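Local coordinates for protein 6-carboxyhexanoate--coa ligase (Bacillus subtilis, PDB 5G1F) that is an enzyme of the 6-carboxyhexanoate--CoA ligase family, a mixed helix-and-sheet protein that holds pimelic acid in a pocket, at residues S53-K58 against D197-T202; D122-V127 against K141-R146; L192-D197 against A217-G222; G30-I35 against S148-P153; R12-M17 against P59-I64. One frame throughout, in Å; residues are numbered along the deposited sequence.

Interaction 1 (S53-K58 against D197-T202); sequences SHSRGK and DPDYIT. With PML (pimelic acid), chain C.
Ser55 points its hydroxyl toward two carboxylates of the 197-200 turn: OG lies 3.0 Å from Asp197 OD1 and 3.4 Å from Asp199 OD2, both within weak hydrogen-bonding range. CG of Asp197 lies opposite its backbone N (chi1 -176°), which brings OD1 near Ser55 OG and OD2 near the His54 ring. Imidazole and carboxylate sit skewed, planes 49° apart, with His54 CE1 4.1 Å from Asp197 OD2. Arg56 lays its aliphatic part against the proline, CG of Arg56 lying 3.9 Å from Pro198 CD, while its guanidinium bonds to the carbonyls of His27 and Asp196. Asp197 OD1 also accepts a bond from the backbone N of Asp199 at 2.6 Å, on its anti side and 34° out of the carboxylate plane. Further along, Tyr200 OH makes a very short 2.5 Å hydrogen bond to O12 of pimelic acid. The geometry is that of a type I beta turn, Asp197 to Tyr200, with an Asx turn at its start, bordering the pimelic acid site.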
# COMPACT_ATOMS: atom_id res chain seq x y z
N SER A 53 11.86 -12.58 10.52
CA SER A 53 11.05 -13.75 10.16
C SER A 53 9.95 -13.37 9.19
O SER A 53 8.86 -13.00 9.59
CB SER A 53 10.46 -14.39 11.41
OG SER A 53 9.79 -13.42 12.20
N HIS A 54 10.29 -13.39 7.90
CA HIS A 54 9.34 -13.26 6.80
C HIS A 54 9.42 -14.54 5.97
O HIS A 54 10.47 -15.20 5.95
CB HIS A 54 9.70 -12.02 5.96
CG HIS A 54 8.57 -11.51 5.11
ND1 HIS A 54 8.24 -12.07 3.89
CD2 HIS A 54 7.67 -10.52 5.32
CE1 HIS A 54 7.20 -11.44 3.38
NE2 HIS A 54 6.83 -10.49 4.23
N SER A 55 8.33 -14.90 5.29
CA SER A 55 8.27 -16.14 4.50
C SER A 55 9.08 -16.05 3.21
O SER A 55 9.34 -17.05 2.54
CB SER A 55 6.82 -16.55 4.18
OG SER A 55 6.28 -15.86 3.06
N ARG A 56 9.49 -14.84 2.85
CA ARG A 56 10.31 -14.63 1.66
C ARG A 56 11.78 -14.89 2.00
O ARG A 56 12.63 -14.90 1.11
CB ARG A 56 10.10 -13.21 1.10
CG ARG A 56 8.76 -13.00 0.41
CD ARG A 56 8.50 -11.54 0.05
NE ARG A 56 9.54 -11.01 -0.85
CZ ARG A 56 9.51 -11.06 -2.18
NH1 ARG A 56 8.49 -11.61 -2.82
NH2 ARG A 56 10.51 -10.54 -2.88
N GLY A 57 12.08 -15.11 3.28
CA GLY A 57 13.43 -15.47 3.70
C GLY A 57 13.97 -14.61 4.84
O GLY A 57 13.45 -13.53 5.14
N LYS A 58 15.02 -15.10 5.48
CA LYS A 58 15.82 -14.29 6.39
C LYS A 58 16.80 -13.40 5.60
O LYS A 58 17.44 -13.86 4.66
CB LYS A 58 16.57 -15.21 7.35
CG LYS A 58 17.81 -14.58 7.97
CD LYS A 58 18.82 -15.66 8.31
CE LYS A 58 20.04 -15.08 8.99
NZ LYS A 58 21.11 -16.11 9.02
N ASP A 197 4.26 -11.73 -1.23
CA ASP A 197 4.34 -12.90 -0.37
C ASP A 197 3.73 -14.14 -1.03
O ASP A 197 2.54 -14.13 -1.36
CB ASP A 197 3.63 -12.57 0.95
CG ASP A 197 3.73 -13.68 2.00
OD1 ASP A 197 3.84 -14.87 1.67
OD2 ASP A 197 3.61 -13.33 3.18
N PRO A 198 4.51 -15.23 -1.18
CA PRO A 198 4.00 -16.46 -1.78
C PRO A 198 2.80 -17.06 -1.05
O PRO A 198 2.05 -17.84 -1.65
CB PRO A 198 5.21 -17.41 -1.71
CG PRO A 198 6.09 -16.87 -0.63
CD PRO A 198 5.89 -15.39 -0.67
N ASP A 199 2.59 -16.66 0.20
CA ASP A 199 1.61 -17.31 1.07
C ASP A 199 0.34 -16.49 1.29
O ASP A 199 -0.49 -16.84 2.12
CB ASP A 199 2.23 -17.58 2.44
CG ASP A 199 3.34 -18.59 2.37
OD1 ASP A 199 3.34 -19.43 1.44
OD2 ASP A 199 4.22 -18.54 3.25
N TYR A 200 0.18 -15.40 0.55
CA TYR A 200 -0.95 -14.53 0.75
C TYR A 200 -1.45 -14.09 -0.62
O TYR A 200 -0.73 -13.43 -1.36
CB TYR A 200 -0.53 -13.33 1.58
CG TYR A 200 -1.69 -12.59 2.18
CD1 TYR A 200 -2.36 -13.08 3.32
CD2 TYR A 200 -2.16 -11.42 1.60
CE1 TYR A 200 -3.45 -12.41 3.86
CE2 TYR A 200 -3.23 -10.74 2.14
CZ TYR A 200 -3.87 -11.23 3.26
OH TYR A 200 -4.94 -10.52 3.71
N ILE A 201 -2.67 -14.47 -0.98
CA ILE A 201 -3.12 -14.27 -2.37
C ILE A 201 -4.21 -13.23 -2.51
O ILE A 201 -4.64 -12.92 -3.63
CB ILE A 201 -3.63 -15.59 -3.01
CG1 ILE A 201 -4.73 -16.21 -2.15
CG2 ILE A 201 -2.47 -16.55 -3.23
CD1 ILE A 201 -5.66 -17.11 -2.92
N THR A 202 -4.69 -12.71 -1.37
CA THR A 202 -5.69 -11.65 -1.37
C THR A 202 -5.00 -10.35 -1.76
O THR A 202 -3.85 -10.12 -1.38
CB THR A 202 -6.34 -11.47 0.02
OG1 THR A 202 -7.07 -12.66 0.39
CG2 THR A 202 -7.32 -10.30 0.00
C1 PML C . -5.97 -7.42 2.61
O11 PML C . -6.81 -6.55 2.32
O12 PML C . -6.31 -8.57 2.96
C2 PML C . -4.50 -7.07 2.53
C3 PML C . -3.98 -7.19 1.09
C4 PML C . -2.68 -6.41 0.89
C5 PML C . -1.48 -7.30 0.63
C6 PML C . -0.17 -6.53 0.78
C7 PML C . 0.89 -7.39 1.44
O71 PML C . 0.78 -7.69 2.66
O72 PML C . 1.86 -7.75 0.75

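Interaction 2 (D122-V127 against K141-R146); sequences DVRGAV and KEKGVR
Arg124 lies alongside Glu142, both side chains pointing the same way, and its backbone N donates to Glu142 O at 2.8 Å. From the arginine's root outward, CB sits 3.7 Å from both Lys143 O and Glu142 O. The chain then bends at chi2 and chi3, folding CD and NE back over the same Glu142 carbonyl, whose oxygen lies 3.5 Å off one guanidinium face, displaced toward the rim. At the tip NH1 packs on Glu142 CG, and NH2 forms a salt bridge with Glu142 OE2 at 3.5 Å, the guanidinium and carboxylate planes being 54° apart. Arg124 also centres an inverse gamma turn. Beyond it Gly125 and Gly144 let the backbones close to 3.7 Å between their CA atoms, and Ala126 and Val145 exchange two backbone bonds as a single antiparallel bridge, the Ala126 N to Val145 O bond nearly straight at 175°. Arg146 folds back to grip Lys143 O with NE and NH2, placing one guanidinium face under Arg124 O. The two cationic groups come close, Arg124 NE 4.6 Å from Arg146 NH2, with no bond between them: Arg124 probably has its charge partly offset by Glu142, whereas Arg146 directs NE and NH2 to backbone carbonyls.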
# COMPACT_ATOMS: atom_id res chain seq x y z
N ASP A 122 9.99 -6.46 -9.76
CA ASP A 122 11.23 -6.16 -9.02
C ASP A 122 11.29 -4.81 -8.34
O ASP A 122 12.24 -4.51 -7.63
CB ASP A 122 12.42 -6.29 -9.96
CG ASP A 122 12.57 -7.68 -10.49
OD1 ASP A 122 12.00 -8.60 -9.84
OD2 ASP A 122 13.25 -7.88 -11.53
N VAL A 123 10.30 -3.97 -8.61
CA VAL A 123 10.29 -2.61 -8.09
C VAL A 123 9.94 -2.63 -6.62
O VAL A 123 8.87 -3.11 -6.25
CB VAL A 123 9.27 -1.74 -8.85
CG1 VAL A 123 9.02 -0.43 -8.11
CG2 VAL A 123 9.76 -1.51 -10.29
N ARG A 124 10.79 -2.02 -5.81
CA ARG A 124 10.70 -2.15 -4.35
C ARG A 124 9.82 -1.06 -3.71
O ARG A 124 10.16 -0.48 -2.69
CB ARG A 124 12.10 -2.11 -3.71
CG ARG A 124 12.84 -3.45 -3.68
CD ARG A 124 14.05 -3.49 -4.60
NE ARG A 124 14.91 -2.30 -4.51
CZ ARG A 124 15.91 -2.05 -5.36
NH1 ARG A 124 16.17 -2.89 -6.36
NH2 ARG A 124 16.65 -0.94 -5.23
N GLY A 125 8.65 -0.83 -4.28
CA GLY A 125 7.89 0.37 -3.99
C GLY A 125 6.79 0.45 -5.00
O GLY A 125 6.56 -0.50 -5.74
N ALA A 126 6.07 1.56 -5.01
CA ALA A 126 4.87 1.66 -5.81
C ALA A 126 5.27 2.16 -7.18
O ALA A 126 6.20 2.93 -7.30
CB ALA A 126 3.86 2.61 -5.17
N VAL A 127 4.52 1.77 -8.19
CA VAL A 127 4.67 2.35 -9.51
C VAL A 127 3.54 3.35 -9.76
O VAL A 127 2.38 3.12 -9.37
CB VAL A 127 4.65 1.28 -10.59
CG1 VAL A 127 4.46 1.91 -11.96
CG2 VAL A 127 5.94 0.46 -10.56
N LYS A 141 12.44 3.80 -11.26
CA LYS A 141 12.81 2.49 -11.77
C LYS A 141 12.60 1.39 -10.71
O LYS A 141 11.49 1.20 -10.25
CB LYS A 141 14.24 2.52 -12.30
CG LYS A 141 14.39 3.55 -13.40
CD LYS A 141 15.80 3.59 -13.99
CE LYS A 141 16.19 4.99 -14.47
NZ LYS A 141 15.14 5.72 -15.26
N GLU A 142 13.65 0.68 -10.34
CA GLU A 142 13.53 -0.50 -9.49
C GLU A 142 13.35 -0.12 -7.99
O GLU A 142 12.92 -0.92 -7.17
CB GLU A 142 14.72 -1.44 -9.76
CG GLU A 142 15.98 -1.21 -8.93
CD GLU A 142 16.75 0.08 -9.22
OE1 GLU A 142 16.68 0.60 -10.36
OE2 GLU A 142 17.45 0.59 -8.30
N LYS A 143 13.63 1.13 -7.66
CA LYS A 143 13.45 1.61 -6.31
C LYS A 143 11.99 1.70 -5.93
O LYS A 143 11.62 1.36 -4.81
CB LYS A 143 14.07 2.99 -6.15
CG LYS A 143 15.57 3.01 -6.05
CD LYS A 143 16.03 4.46 -5.90
CE LYS A 143 17.46 4.60 -5.38
NZ LYS A 143 18.46 3.99 -6.30
N GLY A 144 11.16 2.20 -6.84
CA GLY A 144 9.73 2.36 -6.55
C GLY A 144 9.49 3.59 -5.70
O GLY A 144 10.36 4.06 -4.99
N VAL A 145 8.31 4.16 -5.83
CA VAL A 145 7.91 5.29 -4.99
C VAL A 145 7.45 4.80 -3.62
O VAL A 145 6.81 3.80 -3.57
CB VAL A 145 6.70 6.00 -5.62
CG1 VAL A 145 6.15 7.02 -4.67
CG2 VAL A 145 7.13 6.63 -6.95
N ARG A 146 7.85 5.47 -2.55
CA ARG A 146 7.75 4.97 -1.17
C ARG A 146 6.67 5.76 -0.45
O ARG A 146 6.80 6.94 -0.22
CB ARG A 146 9.07 5.15 -0.42
CG ARG A 146 10.31 4.57 -1.16
CD ARG A 146 10.20 3.07 -1.44
NE ARG A 146 11.23 2.57 -2.36
CZ ARG A 146 12.44 2.12 -2.01
NH1 ARG A 146 12.85 2.13 -0.75
NH2 ARG A 146 13.27 1.66 -2.95

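Interaction 3 (L192-D197 against A217-G222); sequences LCWSDD and AMKEYG. With PML (pimelic acid), chain C.
The contact joins the end of strand 188-194, which runs into an ST turn at the pimelic acid site, to the loop that follows strand 211-215; Trp194 and Lys219 meet across it. Met218 crosses Trp194 at about a right angle, and its bent chain carries CE to 3.6 Å from Trp194 CE3. CE of Met218 also lies 4.0 Å from Leu192 CD1, so one methyl touches both strand side chains. Lys219 runs straight beyond CG, passing Trp194 CD1 with its CD, and delivers NZ to Ser195 O at 2.7 Å and Asp197 O at 2.8 Å. NZ stands above both carbonyl planes, by 52° and 67°, and Thr223 O is a third acceptor. On the ligand side, Ser195 OG donates to O72 of pimelic acid at 2.6 Å while accepting from Asp197 N at 3.0 Å. With Asp197 OD1 still 6.1 Å from Lys219 NZ, the ammonium links the 195 and 197 carbonyls, and its charge is probably stabilised by carbonyl dipoles rather than by a salt bridge across the contact.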
# COMPACT_ATOMS: atom_id res chain seq x y z
N LEU A 192 -4.06 -0.44 -7.55
CA LEU A 192 -4.19 -1.88 -7.78
C LEU A 192 -3.04 -2.54 -7.04
O LEU A 192 -1.89 -2.15 -7.18
CB LEU A 192 -4.05 -2.16 -9.28
CG LEU A 192 -3.84 -3.61 -9.72
CD1 LEU A 192 -5.08 -4.42 -9.40
CD2 LEU A 192 -3.50 -3.68 -11.19
N CYS A 193 -3.34 -3.58 -6.28
CA CYS A 193 -2.35 -4.12 -5.37
C CYS A 193 -2.59 -5.60 -5.11
O CYS A 193 -3.68 -6.00 -4.78
CB CYS A 193 -2.36 -3.37 -4.03
SG CYS A 193 -1.13 -4.00 -2.85
N TRP A 194 -1.54 -6.39 -5.19
CA TRP A 194 -1.54 -7.65 -4.51
C TRP A 194 -0.14 -7.97 -4.02
O TRP A 194 0.83 -7.30 -4.41
CB TRP A 194 -2.14 -8.75 -5.40
CG TRP A 194 -1.36 -9.09 -6.64
CD1 TRP A 194 -0.43 -10.08 -6.78
CD2 TRP A 194 -1.55 -8.53 -7.94
NE1 TRP A 194 0.04 -10.11 -8.07
CE2 TRP A 194 -0.63 -9.17 -8.81
CE3 TRP A 194 -2.36 -7.52 -8.44
CZ2 TRP A 194 -0.55 -8.85 -10.17
CZ3 TRP A 194 -2.26 -7.19 -9.79
CH2 TRP A 194 -1.35 -7.85 -10.63
N SER A 195 -0.06 -8.97 -3.16
CA SER A 195 1.12 -9.21 -2.35
C SER A 195 2.23 -9.91 -3.12
O SER A 195 1.97 -10.65 -4.07
CB SER A 195 0.75 -10.07 -1.16
OG SER A 195 1.86 -10.16 -0.30
N ASP A 196 3.47 -9.70 -2.67
CA ASP A 196 4.62 -10.40 -3.22
C ASP A 196 4.95 -11.61 -2.36
O ASP A 196 5.79 -12.44 -2.73
CB ASP A 196 5.84 -9.47 -3.35
CG ASP A 196 6.23 -8.77 -2.04
OD1 ASP A 196 5.45 -8.76 -1.07
OD2 ASP A 196 7.34 -8.20 -2.00
N ASP A 197 4.26 -11.73 -1.23
CA ASP A 197 4.34 -12.90 -0.37
C ASP A 197 3.73 -14.14 -1.03
O ASP A 197 2.54 -14.13 -1.36
CB ASP A 197 3.63 -12.57 0.95
CG ASP A 197 3.73 -13.68 2.00
OD1 ASP A 197 3.84 -14.87 1.67
OD2 ASP A 197 3.61 -13.33 3.18
N ALA A 217 -8.63 -13.68 -4.23
CA ALA A 217 -7.58 -14.36 -4.98
C ALA A 217 -7.09 -13.52 -6.14
O ALA A 217 -7.84 -13.27 -7.08
CB ALA A 217 -8.07 -15.71 -5.48
N MET A 218 -5.83 -13.12 -6.08
CA MET A 218 -5.26 -12.27 -7.12
C MET A 218 -4.04 -12.91 -7.81
O MET A 218 -3.54 -12.39 -8.81
CB MET A 218 -4.88 -10.92 -6.52
CG MET A 218 -6.09 -10.07 -6.16
SD MET A 218 -6.86 -9.48 -7.67
CE MET A 218 -5.86 -8.05 -7.99
N LYS A 219 -3.60 -14.06 -7.28
CA LYS A 219 -2.54 -14.85 -7.87
C LYS A 219 -2.59 -16.24 -7.28
O LYS A 219 -3.37 -16.49 -6.36
CB LYS A 219 -1.18 -14.23 -7.55
CG LYS A 219 -0.92 -14.14 -6.06
CD LYS A 219 0.53 -13.89 -5.76
CE LYS A 219 0.78 -13.80 -4.27
NZ LYS A 219 2.15 -13.30 -4.01
N GLU A 220 -1.74 -17.13 -7.78
CA GLU A 220 -1.59 -18.49 -7.23
C GLU A 220 -0.71 -18.49 -5.98
O GLU A 220 0.22 -17.68 -5.86
CB GLU A 220 -0.97 -19.43 -8.27
CG GLU A 220 -1.85 -19.73 -9.47
CD GLU A 220 -3.05 -20.59 -9.12
OE1 GLU A 220 -3.01 -21.31 -8.10
OE2 GLU A 220 -4.05 -20.52 -9.87
N TYR A 221 -0.98 -19.42 -5.08
CA TYR A 221 -0.07 -19.69 -4.00
C TYR A 221 1.28 -20.04 -4.58
O TYR A 221 1.37 -20.68 -5.63
CB TYR A 221 -0.58 -20.84 -3.13
CG TYR A 221 -1.60 -20.38 -2.13
CD1 TYR A 221 -1.24 -19.52 -1.09
CD2 TYR A 221 -2.94 -20.75 -2.25
CE1 TYR A 221 -2.18 -19.07 -0.18
CE2 TYR A 221 -3.89 -20.31 -1.34
CZ TYR A 221 -3.50 -19.47 -0.32
OH TYR A 221 -4.44 -19.03 0.57
N GLY A 222 2.33 -19.56 -3.92
CA GLY A 222 3.69 -19.95 -4.27
C GLY A 222 4.37 -19.01 -5.23
O GLY A 222 5.58 -19.10 -5.42
C1 PML C . -5.97 -7.42 2.61
O11 PML C . -6.81 -6.55 2.32
O12 PML C . -6.31 -8.57 2.96
C2 PML C . -4.50 -7.07 2.53
C3 PML C . -3.98 -7.19 1.09
C4 PML C . -2.68 -6.41 0.89
C5 PML C . -1.48 -7.30 0.63
C6 PML C . -0.17 -6.53 0.78
C7 PML C . 0.89 -7.39 1.44
O71 PML C . 0.78 -7.69 2.66
O72 PML C . 1.86 -7.75 0.75

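Interaction 4 (G30-I35 against S148-P153); sequences GGERLI and SRMDWP
This is a buried crossing between edge strands of two small sheets, bridged by side chains and one water: Arg33 and Leu34 on strand 27-36 of the antiparallel sheet meet Asp151 on strand 150-151 of the parallel one. The touching parts run 52° apart, and no backbone-to-backbone hydrogen bond spans the two segments. Instead Asp151 OD2 accepts twice, from Arg33 NE at 2.9 Å and from Leu34 N at 2.9 Å. Both donors come from the same face of the carboxylate, Arg33 on the syn side and Leu34 on the anti side, and the latter bond is close to straight at 171°. Arg33 bends at chi2 and chi3, which brings NE round to Asp151 OD2. The guanidinium stands almost perpendicular to the carboxylate, 87° between planes; OD2 lies at its edge, near its plane. Asp151 OD1 turns back to Trp152 N at 2.6 Å, which helps fix the rotation of the group. Carbon contacts flank it: Leu34 CB lies 3.7 Å from Asp151 CB and, nearer Ser148, Met150 CE reaches to 3.9 Å from Glu32 CB. The Arg149 side chain leads away to a salt bridge with Glu71. Within this buried contact the carboxylate charge of Asp151 is probably balanced by Arg33, while the water, accepting from Arg149 N at 2.8 Å, donates to Arg33 O and Glu32 OE1, a connection the two backbones do not make directly.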
# COMPACT_ATOMS: atom_id res chain seq x y z
N GLY A 30 9.19 -4.73 4.71
CA GLY A 30 9.25 -3.30 4.97
C GLY A 30 8.18 -2.87 5.95
O GLY A 30 7.21 -3.59 6.19
N GLY A 31 8.36 -1.70 6.53
CA GLY A 31 7.35 -1.18 7.45
C GLY A 31 7.46 0.33 7.50
O GLY A 31 8.56 0.89 7.31
N GLU A 32 6.32 0.98 7.65
CA GLU A 32 6.25 2.40 7.88
C GLU A 32 5.43 2.60 9.10
O GLU A 32 4.40 1.98 9.26
CB GLU A 32 5.57 3.12 6.73
CG GLU A 32 6.29 2.95 5.40
CD GLU A 32 7.54 3.80 5.31
OE1 GLU A 32 7.74 4.69 6.15
OE2 GLU A 32 8.33 3.57 4.38
N ARG A 33 5.91 3.44 10.00
CA ARG A 33 5.19 3.71 11.22
C ARG A 33 5.30 5.18 11.52
O ARG A 33 6.26 5.86 11.09
CB ARG A 33 5.80 2.90 12.36
CG ARG A 33 5.96 1.42 12.03
CD ARG A 33 4.66 0.65 12.12
NE ARG A 33 3.88 1.07 13.29
CZ ARG A 33 3.93 0.54 14.51
NH1 ARG A 33 4.73 -0.50 14.78
NH2 ARG A 33 3.15 1.02 15.49
N LEU A 34 4.33 5.65 12.29
CA LEU A 34 4.23 7.06 12.65
C LEU A 34 3.78 7.14 14.09
O LEU A 34 2.65 6.82 14.35
CB LEU A 34 3.21 7.76 11.74
CG LEU A 34 3.06 9.25 12.01
CD1 LEU A 34 4.42 9.93 11.93
CD2 LEU A 34 2.11 9.88 11.02
N ILE A 35 4.67 7.56 15.01
CA ILE A 35 4.52 7.33 16.45
C ILE A 35 5.01 8.48 17.34
O ILE A 35 5.88 9.22 16.95
CB ILE A 35 5.29 6.08 16.90
CG1 ILE A 35 6.78 6.25 16.64
CG2 ILE A 35 4.75 4.84 16.19
CD1 ILE A 35 7.67 5.52 17.62
N SER A 148 4.94 6.85 2.83
CA SER A 148 5.41 6.79 4.22
C SER A 148 4.69 7.77 5.11
O SER A 148 3.83 8.51 4.67
CB SER A 148 6.89 7.06 4.30
OG SER A 148 7.07 8.34 3.77
N ARG A 149 5.04 7.74 6.38
CA ARG A 149 4.43 8.57 7.40
C ARG A 149 2.94 8.38 7.45
O ARG A 149 2.21 9.35 7.42
CB ARG A 149 4.72 10.03 7.13
CG ARG A 149 6.17 10.29 6.94
CD ARG A 149 6.37 11.75 6.75
NE ARG A 149 7.75 12.13 7.00
CZ ARG A 149 8.13 13.39 7.12
NH1 ARG A 149 7.22 14.36 7.04
NH2 ARG A 149 9.40 13.67 7.36
N MET A 150 2.51 7.12 7.44
CA MET A 150 1.13 6.81 7.78
C MET A 150 1.11 5.68 8.76
O MET A 150 2.01 4.87 8.76
CB MET A 150 0.33 6.45 6.53
CG MET A 150 0.73 5.16 5.82
SD MET A 150 2.29 5.28 4.87
CE MET A 150 2.43 3.56 4.39
N ASP A 151 0.09 5.64 9.61
CA ASP A 151 -0.05 4.58 10.60
C ASP A 151 -1.49 4.56 11.16
O ASP A 151 -2.32 5.38 10.78
CB ASP A 151 0.97 4.81 11.72
CG ASP A 151 1.37 3.55 12.44
OD1 ASP A 151 0.60 2.56 12.44
OD2 ASP A 151 2.42 3.60 13.13
N TRP A 152 -1.79 3.55 11.98
CA TRP A 152 -3.14 3.29 12.50
C TRP A 152 -3.00 2.67 13.87
O TRP A 152 -2.59 1.53 13.98
CB TRP A 152 -3.87 2.30 11.58
CG TRP A 152 -5.32 2.18 11.82
CD1 TRP A 152 -6.00 2.56 12.96
CD2 TRP A 152 -6.30 1.64 10.93
NE1 TRP A 152 -7.34 2.31 12.82
CE2 TRP A 152 -7.56 1.70 11.61
CE3 TRP A 152 -6.26 1.08 9.66
CZ2 TRP A 152 -8.74 1.25 11.02
CZ3 TRP A 152 -7.44 0.65 9.06
CH2 TRP A 152 -8.67 0.72 9.76
N PRO A 153 -3.20 3.46 14.92
CA PRO A 153 -3.18 2.85 16.26
C PRO A 153 -3.91 1.51 16.31
O PRO A 153 -4.97 1.35 15.70
CB PRO A 153 -3.88 3.89 17.13
CG PRO A 153 -3.66 5.21 16.42
CD PRO A 153 -3.57 4.89 14.96
O HOH W 1 6.63 6.42 8.24

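Interaction 5 (R12-M17 against P59-I64); sequences RMRASM and PDFMQI
Met13, Ala15, Met62 and Ile64 form the close-packed apolar face of this antiparallel strand pair, whose axes are 4.7 Å apart at 177°. Here Met13 CG rests 3.8 Å from Ile64 CG1, and Ala15 CB lies 4.0 Å from Met62 CE and 4.1 Å from Pro59 CB. The other face, carrying Arg14, Ser16 and Gln63, is polar and more open to solvent at Phe61. Arg14 bends at chi3 (-55°) while Gln63 is extended beyond CG, which sets them side by side, Gln63 OE1 accepting from Arg14 NE at 3.0 Å and Arg14 NH2 at 2.9 Å; the oxygen is in the guanidinium plane, although the amide is turned 51° from it. Arg14 NH2 also nears the ring edge of Phe61, 4.1 Å from CE2. At the strand end Asp60 and Phe61 both face Ser16 as a classic beta bulge, Phe61 N bonding to Ser16 O at 3.2 Å. Strand 8-16 is central in its three-stranded sheet, bonded on its far edge to strand 27-36, while helix 40-52 covers the Met13 and Met62 side.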
# COMPACT_ATOMS: atom_id res chain seq x y z
N ARG A 12 10.89 3.84 9.74
CA ARG A 12 10.88 3.04 8.52
C ARG A 12 11.84 1.86 8.59
O ARG A 12 12.91 1.98 9.19
CB ARG A 12 11.23 3.92 7.35
CG ARG A 12 10.40 5.19 7.33
CD ARG A 12 10.55 5.98 6.03
NE ARG A 12 11.85 6.64 5.99
CZ ARG A 12 12.22 7.48 5.04
NH1 ARG A 12 11.42 7.74 4.03
NH2 ARG A 12 13.41 8.04 5.12
N MET A 13 11.46 0.75 7.96
CA MET A 13 12.30 -0.44 7.90
C MET A 13 12.34 -1.02 6.48
O MET A 13 11.35 -1.10 5.82
CB MET A 13 11.77 -1.49 8.89
CG MET A 13 12.56 -2.79 8.93
SD MET A 13 12.13 -3.98 7.63
CE MET A 13 10.68 -4.70 8.40
N ARG A 14 13.52 -1.39 6.01
CA ARG A 14 13.64 -2.16 4.77
C ARG A 14 14.53 -3.35 5.04
O ARG A 14 15.47 -3.24 5.82
CB ARG A 14 14.24 -1.34 3.65
CG ARG A 14 13.48 -0.07 3.35
CD ARG A 14 14.21 0.78 2.33
NE ARG A 14 15.60 1.08 2.74
CZ ARG A 14 16.67 0.94 1.96
NH1 ARG A 14 16.55 0.49 0.71
NH2 ARG A 14 17.87 1.23 2.44
N ALA A 15 14.21 -4.48 4.41
CA ALA A 15 15.01 -5.70 4.55
C ALA A 15 15.06 -6.44 3.22
O ALA A 15 14.12 -6.38 2.43
CB ALA A 15 14.40 -6.58 5.62
N SER A 16 16.21 -7.01 2.90
CA SER A 16 16.39 -7.68 1.61
C SER A 16 17.41 -8.81 1.66
O SER A 16 18.12 -8.97 2.65
CB SER A 16 16.77 -6.68 0.52
OG SER A 16 17.99 -6.07 0.81
N MET A 17 17.42 -9.60 0.60
CA MET A 17 18.29 -10.74 0.46
C MET A 17 19.09 -10.57 -0.82
O MET A 17 18.50 -10.23 -1.85
CB MET A 17 17.46 -11.99 0.31
CG MET A 17 18.26 -13.24 0.04
SD MET A 17 17.15 -14.58 -0.46
CE MET A 17 15.99 -14.61 0.92
N PRO A 59 16.90 -12.10 5.99
CA PRO A 59 17.61 -11.09 5.19
C PRO A 59 19.07 -10.97 5.54
O PRO A 59 19.47 -11.26 6.68
CB PRO A 59 16.89 -9.80 5.58
CG PRO A 59 16.57 -10.03 7.01
CD PRO A 59 16.18 -11.48 7.11
N ASP A 60 19.86 -10.58 4.54
CA ASP A 60 21.25 -10.25 4.76
C ASP A 60 21.49 -8.73 4.77
O ASP A 60 22.61 -8.26 4.84
CB ASP A 60 22.14 -10.95 3.72
CG ASP A 60 21.75 -10.63 2.29
OD1 ASP A 60 21.03 -9.65 2.04
OD2 ASP A 60 22.18 -11.38 1.41
N PHE A 61 20.42 -7.98 4.67
CA PHE A 61 20.51 -6.56 4.82
C PHE A 61 19.24 -6.01 5.44
O PHE A 61 18.16 -6.45 5.13
CB PHE A 61 20.76 -5.90 3.47
CG PHE A 61 20.79 -4.41 3.54
CD1 PHE A 61 21.94 -3.75 3.92
CD2 PHE A 61 19.62 -3.68 3.41
CE1 PHE A 61 21.96 -2.38 4.05
CE2 PHE A 61 19.64 -2.30 3.51
CZ PHE A 61 20.80 -1.65 3.84
N MET A 62 19.39 -5.09 6.38
CA MET A 62 18.25 -4.42 6.95
C MET A 62 18.62 -3.02 7.42
O MET A 62 19.73 -2.78 7.87
CB MET A 62 17.66 -5.22 8.09
CG MET A 62 16.34 -4.66 8.62
SD MET A 62 15.58 -5.59 9.98
CE MET A 62 15.70 -7.25 9.37
N GLN A 63 17.68 -2.11 7.25
CA GLN A 63 17.83 -0.76 7.69
C GLN A 63 16.59 -0.31 8.42
O GLN A 63 15.48 -0.54 7.96
CB GLN A 63 18.05 0.14 6.50
CG GLN A 63 18.12 1.60 6.88
CD GLN A 63 18.15 2.46 5.64
OE1 GLN A 63 17.16 2.51 4.90
NE2 GLN A 63 19.32 3.02 5.33
N ILE A 64 16.80 0.32 9.57
CA ILE A 64 15.75 0.91 10.36
C ILE A 64 16.15 2.35 10.65
O ILE A 64 17.31 2.65 10.92
CB ILE A 64 15.54 0.16 11.68
CG1 ILE A 64 15.05 -1.26 11.41
CG2 ILE A 64 14.50 0.85 12.56
CD1 ILE A 64 14.89 -2.11 12.65

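Interactions 1 and 3 are the pair at the pimelic acid, their centres 10 Å apart: they share Asp197, and Tyr200 and Ser195 hold opposite carboxylates of the ligand. Two probable hydrogen bonds also join them, Arg56 NH1 to Asp196 O at 2.8 Å and Ile201 O to Met218 N at 2.7 Å. Interactions 4 and 5 meet in the antiparallel sheet, through neighbouring strands 27-36 and 8-16, Gly31 O lying 3.0 Å from Met13 N. Interaction 5 reaches interaction 1 through Met17 CE, 3.4 Å from Arg56 O, and interaction 2 where Arg146 NH1 packs 3.6 Å from Arg14 CD. Interactions 3 and 4 lie on opposite sides of the chain's centre, 22 Å between centres.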